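Local atomic coordinates of intimin (Escherichia coli O127:H6 str. E2348/69, PDB entry 6TQD), a protein that probably acts as an outer-surface adhesin for attaching-and-effacing bacteria, its extended passenger of bacterial Ig-like domains reaching outward for cell adhesion. Residues 5-10 / 81-85; 34-39 / 59-63. Where two conformers were deposited one is given. Residues are numbered along the deposited sequence.

Contact 1 of 2, residues 5-10 / 81-85; sequences ILSLNI and ARAYD. With NA (sodium ion), chain I.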
# COMPACT_ATOMS: atom_id res chain seq x y z
N ILE A 5 -8.91 35.47 -9.26
CA ILE A 5 -9.51 35.18 -10.56
C ILE A 5 -9.77 33.69 -10.74
O ILE A 5 -10.84 33.29 -11.21
CB ILE A 5 -8.65 35.76 -11.71
CG1 ILE A 5 -8.77 37.29 -11.72
CG2 ILE A 5 -9.07 35.17 -13.05
CD1 ILE A 5 -7.87 37.98 -12.72
N LEU A 6 -8.83 32.82 -10.34
CA LEU A 6 -8.99 31.39 -10.60
C LEU A 6 -8.11 30.61 -9.65
O LEU A 6 -6.90 30.83 -9.61
CB LEU A 6 -8.59 31.08 -12.05
CG LEU A 6 -8.73 29.64 -12.49
CD1 LEU A 6 -10.14 29.15 -12.27
CD2 LEU A 6 -8.31 29.50 -13.95
N SER A 7 -8.71 29.70 -8.89
CA SER A 7 -7.97 28.83 -7.99
C SER A 7 -8.47 27.39 -8.11
O SER A 7 -9.65 27.15 -8.42
CB SER A 7 -8.08 29.28 -6.53
OG SER A 7 -9.38 29.09 -6.02
N LEU A 8 -7.56 26.45 -7.89
CA LEU A 8 -7.85 25.02 -7.84
C LEU A 8 -7.19 24.44 -6.59
O LEU A 8 -6.01 24.67 -6.34
CB LEU A 8 -7.27 24.33 -9.07
CG LEU A 8 -7.34 22.80 -9.11
CD1 LEU A 8 -8.78 22.31 -9.13
CD2 LEU A 8 -6.58 22.27 -10.33
N ASN A 9 -7.97 23.70 -5.80
CA ASN A 9 -7.45 22.97 -4.66
C ASN A 9 -7.94 21.53 -4.73
O ASN A 9 -9.06 21.27 -5.17
CB ASN A 9 -7.88 23.60 -3.33
CG ASN A 9 -7.14 24.93 -3.04
OD1 ASN A 9 -7.47 25.97 -3.61
ND2 ASN A 9 -6.15 24.88 -2.15
N ILE A 10 -7.07 20.61 -4.32
CA ILE A 10 -7.38 19.19 -4.27
C ILE A 10 -7.23 18.75 -2.83
O ILE A 10 -6.12 18.48 -2.36
CB ILE A 10 -6.47 18.38 -5.22
CG1 ILE A 10 -6.57 18.96 -6.64
CG2 ILE A 10 -6.85 16.90 -5.18
CD1 ILE A 10 -5.79 18.21 -7.70
N ALA A 81 -3.01 18.51 -11.97
CA ALA A 81 -4.18 19.06 -12.63
C ALA A 81 -4.08 20.57 -12.66
O ALA A 81 -3.69 21.20 -11.68
CB ALA A 81 -5.46 18.72 -11.88
N ARG A 82 -4.49 21.16 -13.78
CA ARG A 82 -4.53 22.60 -13.95
C ARG A 82 -5.92 22.96 -14.46
O ARG A 82 -6.38 22.38 -15.45
CB ARG A 82 -3.46 23.05 -14.94
CG ARG A 82 -3.31 24.56 -15.06
CD ARG A 82 -2.31 24.94 -16.16
NE ARG A 82 -0.91 24.61 -15.88
CZ ARG A 82 -0.08 25.36 -15.14
NH1 ARG A 82 -0.52 26.46 -14.55
NH2 ARG A 82 1.19 25.01 -15.01
N ALA A 83 -6.57 23.91 -13.81
CA ALA A 83 -7.86 24.39 -14.26
C ALA A 83 -7.68 25.59 -15.19
O ALA A 83 -6.75 26.39 -15.01
CB ALA A 83 -8.73 24.80 -13.08
N TYR A 84 -8.56 25.70 -16.19
CA TYR A 84 -8.61 26.86 -17.06
C TYR A 84 -10.01 27.46 -17.02
O TYR A 84 -11.01 26.72 -17.00
CB TYR A 84 -8.33 26.51 -18.52
CG TYR A 84 -6.88 26.21 -18.83
CD1 TYR A 84 -6.35 24.98 -18.54
CD2 TYR A 84 -6.06 27.16 -19.43
CE1 TYR A 84 -5.03 24.69 -18.82
CE2 TYR A 84 -4.74 26.88 -19.73
CZ TYR A 84 -4.24 25.63 -19.42
OH TYR A 84 -2.92 25.30 -19.69
N ASP A 85 -10.08 28.79 -17.07
CA ASP A 85 -11.36 29.48 -17.14
C ASP A 85 -11.70 29.81 -18.59
O ASP A 85 -10.94 29.55 -19.52
CB ASP A 85 -11.39 30.70 -16.22
CG ASP A 85 -10.51 31.85 -16.68
OD1 ASP A 85 -10.10 31.88 -17.86
OD2 ASP A 85 -10.24 32.75 -15.85
NA NA I . -3.91 18.04 -1.52
O HOH W 1 -11.75 32.68 -13.74
O HOH W 2 -1.73 17.30 -0.18
O HOH W 3 -4.40 16.58 0.35
O HOH W 4 -3.74 16.63 -3.24
O HOH W 5 -2.86 19.28 -3.57

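Contact 2 of 2, residues 34-39 / 59-63; sequences LDRIVW and AQDYQ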
# COMPACT_ATOMS: atom_id res chain seq x y z
N LEU A 34 -15.41 28.23 -15.01
CA LEU A 34 -14.51 27.13 -15.34
C LEU A 34 -14.78 26.64 -16.75
O LEU A 34 -15.94 26.47 -17.16
CB LEU A 34 -14.72 25.98 -14.35
CG LEU A 34 -13.90 24.70 -14.58
CD1 LEU A 34 -12.42 24.94 -14.34
CD2 LEU A 34 -14.41 23.56 -13.70
N ASP A 35 -13.70 26.44 -17.51
CA ASP A 35 -13.79 25.84 -18.83
C ASP A 35 -13.43 24.36 -18.82
O ASP A 35 -14.15 23.54 -19.40
CB ASP A 35 -12.91 26.61 -19.83
CG ASP A 35 -13.00 26.05 -21.24
OD1 ASP A 35 -14.00 26.33 -21.92
OD2 ASP A 35 -12.07 25.32 -21.65
N ARG A 36 -12.33 23.99 -18.17
CA ARG A 36 -11.84 22.62 -18.23
C ARG A 36 -10.74 22.41 -17.20
O ARG A 36 -10.18 23.37 -16.65
CB ARG A 36 -11.29 22.31 -19.62
CG ARG A 36 -10.04 23.09 -19.93
CD ARG A 36 -9.63 22.92 -21.37
NE ARG A 36 -8.34 23.54 -21.66
CZ ARG A 36 -8.16 24.84 -21.85
NH1 ARG A 36 -9.18 25.69 -21.77
NH2 ARG A 36 -6.94 25.29 -22.12
N ILE A 37 -10.43 21.13 -16.97
CA ILE A 37 -9.28 20.68 -16.20
C ILE A 37 -8.38 19.90 -17.15
O ILE A 37 -8.87 19.05 -17.90
CB ILE A 37 -9.70 19.76 -15.04
CG1 ILE A 37 -10.83 20.35 -14.20
CG2 ILE A 37 -8.51 19.44 -14.18
CD1 ILE A 37 -10.48 21.63 -13.46
N VAL A 38 -7.08 20.17 -17.10
CA VAL A 38 -6.09 19.50 -17.92
C VAL A 38 -5.11 18.75 -17.01
O VAL A 38 -4.54 19.33 -16.08
CB VAL A 38 -5.34 20.50 -18.82
CG1 VAL A 38 -4.20 19.81 -19.55
CG2 VAL A 38 -6.30 21.14 -19.82
N TRP A 39 -4.92 17.46 -17.29
CA TRP A 39 -4.17 16.56 -16.42
C TRP A 39 -2.88 16.08 -17.06
O TRP A 39 -2.83 15.81 -18.26
CB TRP A 39 -4.98 15.30 -16.09
CG TRP A 39 -6.16 15.51 -15.25
CD1 TRP A 39 -7.42 15.80 -15.68
CD2 TRP A 39 -6.22 15.45 -13.82
NE1 TRP A 39 -8.27 15.92 -14.60
CE2 TRP A 39 -7.56 15.71 -13.45
CE3 TRP A 39 -5.28 15.18 -12.82
CZ2 TRP A 39 -7.98 15.72 -12.13
CZ3 TRP A 39 -5.70 15.20 -11.49
CH2 TRP A 39 -7.03 15.47 -11.17
N ALA A 59 -17.59 19.73 -16.03
CA ALA A 59 -16.21 19.89 -16.46
C ALA A 59 -15.19 19.59 -15.38
O ALA A 59 -13.99 19.58 -15.68
CB ALA A 59 -15.99 21.32 -16.96
N GLN A 60 -15.61 19.35 -14.13
CA GLN A 60 -14.65 19.06 -13.07
C GLN A 60 -14.80 17.66 -12.48
O GLN A 60 -14.26 17.39 -11.40
CB GLN A 60 -14.70 20.08 -11.93
CG GLN A 60 -15.99 20.09 -11.13
CD GLN A 60 -15.83 20.84 -9.81
OE1 GLN A 60 -15.59 20.22 -8.77
NE2 GLN A 60 -15.97 22.15 -9.85
N ASP A 61 -15.52 16.76 -13.16
CA ASP A 61 -15.83 15.43 -12.63
C ASP A 61 -14.88 14.42 -13.24
O ASP A 61 -15.08 13.97 -14.37
CB ASP A 61 -17.28 15.07 -12.93
CG ASP A 61 -17.70 13.76 -12.28
OD1 ASP A 61 -16.95 13.25 -11.43
OD2 ASP A 61 -18.79 13.25 -12.64
N TYR A 62 -13.85 14.05 -12.48
CA TYR A 62 -12.81 13.14 -12.94
C TYR A 62 -12.66 11.99 -11.95
O TYR A 62 -13.05 12.08 -10.79
CB TYR A 62 -11.47 13.87 -13.09
CG TYR A 62 -11.45 14.71 -14.33
CD1 TYR A 62 -11.94 16.01 -14.33
CD2 TYR A 62 -10.97 14.19 -15.52
CE1 TYR A 62 -11.94 16.77 -15.49
CE2 TYR A 62 -10.95 14.93 -16.66
CZ TYR A 62 -11.46 16.22 -16.65
OH TYR A 62 -11.43 16.96 -17.80
N GLN A 63 -12.07 10.91 -12.45
CA GLN A 63 -11.81 9.73 -11.64
C GLN A 63 -10.49 9.13 -12.07
O GLN A 63 -10.05 9.29 -13.21
CB GLN A 63 -12.92 8.69 -11.80
CG GLN A 63 -13.06 8.14 -13.20
CD GLN A 63 -14.40 7.46 -13.44
OE1 GLN A 63 -15.31 7.54 -12.61
NE2 GLN A 63 -14.52 6.76 -14.55
O HOH W 6 -12.65 19.33 -17.86

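Contact 1 of 2, residues 5-10 / 81-85
Ile5, just ahead of strand 6-9, places CG2 3.9 Å from Asp85 OD2, and water 1 donates both to Ile5 O (2.8 Å) and to Asp85 OD2 (2.6 Å); OD1 of that aspartate is held by Asn87 and Asn89 in the turn beyond. Leu6 points at the opposite strand, resting CD2 3.6 Å from Ala83 O and 4.0 Å from Asp85 CB. Such face-to-face contact between sheets is characteristic of a beta sandwich, probably of the bacterial Ig-like kind: strand 6-9 pairs with strand 21-30, while 81-85 belongs to the other sheet, and the segment axes lie 7.3 Å apart at 152°. Ser7 turns away, but Leu8 reaches in again, its CD2 3.4 Å from Ala81 O and its CB 4.3 Å from Ala83 CB. Alanines suit the facing strand because their small methyls leave depth for these leucines. Ile10 then divides its roles: CD1 packs 4.2 Å from Ala81 CB, whereas the carbonyl O, turned outward, binds the sodium ion at 2.4 Å beside four waters.

Contact 2 of 2, residues 34-39 / 59-63
Tyr62 supplies the largest bump of this contact, laying its ring against the side chains of Ile37 and Trp39. Ile37 CB comes within 3.8 Å of Tyr62 CE1. At Trp39 the indole presents its edge to the tyrosine face in an edge-to-face pair: centroids of its five-membered ring and the phenol are 4.4 Å apart, the planes are inclined at 58°, and Trp39 NE1 lies 3.3 Å from Tyr62 CD2. A flat phenol suits this position, offering a face to the Trp39 edge while its hydroxyl reaches water 6.

Upstream, the backbone around Ala59 and Gln60 leaves a shallow hollow. Ile37 enters it with CG1 3.6 Å from Ala59 O and 4.2 Å from Gln60 CA, and Leu34 adds CD2 3.9 Å from Gln60 CB. The small methyl of Ala59 can settle close to the backbone of the opposite strand, its CB 3.8 Å from Asp35 O. A classic beta bulge at Asp35 and Arg36, facing Tyr84, explains the spacing: both residues point away, so Leu34 and Ile37 still face inward. Outside, Arg36 NH1 forms a salt bridge with Asp35 OD2 (2.9 Å).

Segment 34-39 lies on an outermost strand of one sheet, and 59-63 runs from a loop into strand 62-65 of the other. At this open edge water 6 links the two sides, accepting from Ile37 N (3.0 Å), donating to Ala59 O (2.6 Å) and hydrogen-bonding Tyr62 OH (2.7 Å). The chemistry implies a margin closed by apolar and aromatic surfaces, with a single water meeting the backbone N of Ile37 and O of Ala59 where the sheet edge opens.

How the contacts relate
From the N terminus the chain lays down 5-10, passes to 14-17 of the other sheet, returns through 21-30, crosses again to 34-39, turns through a short helix and strand 50-53, and returns at 59-63, where contact 2 closes a loop of 19 residues. Only later does 81-85 arrive to close contact 1, whose 70-residue loop contains contact 2 entirely, so the two nest without crossing. Both join the two sheets of the N-terminal sandwich. Strands 76-85 and 34-40 are neighbours in one sheet, linked by probable hydrogen bonds from Asp35 N to Tyr84 O and from Val38 N to Arg82 O (2.8 Å each), while Ala81 CB packs 3.5 Å from Trp39 CZ3.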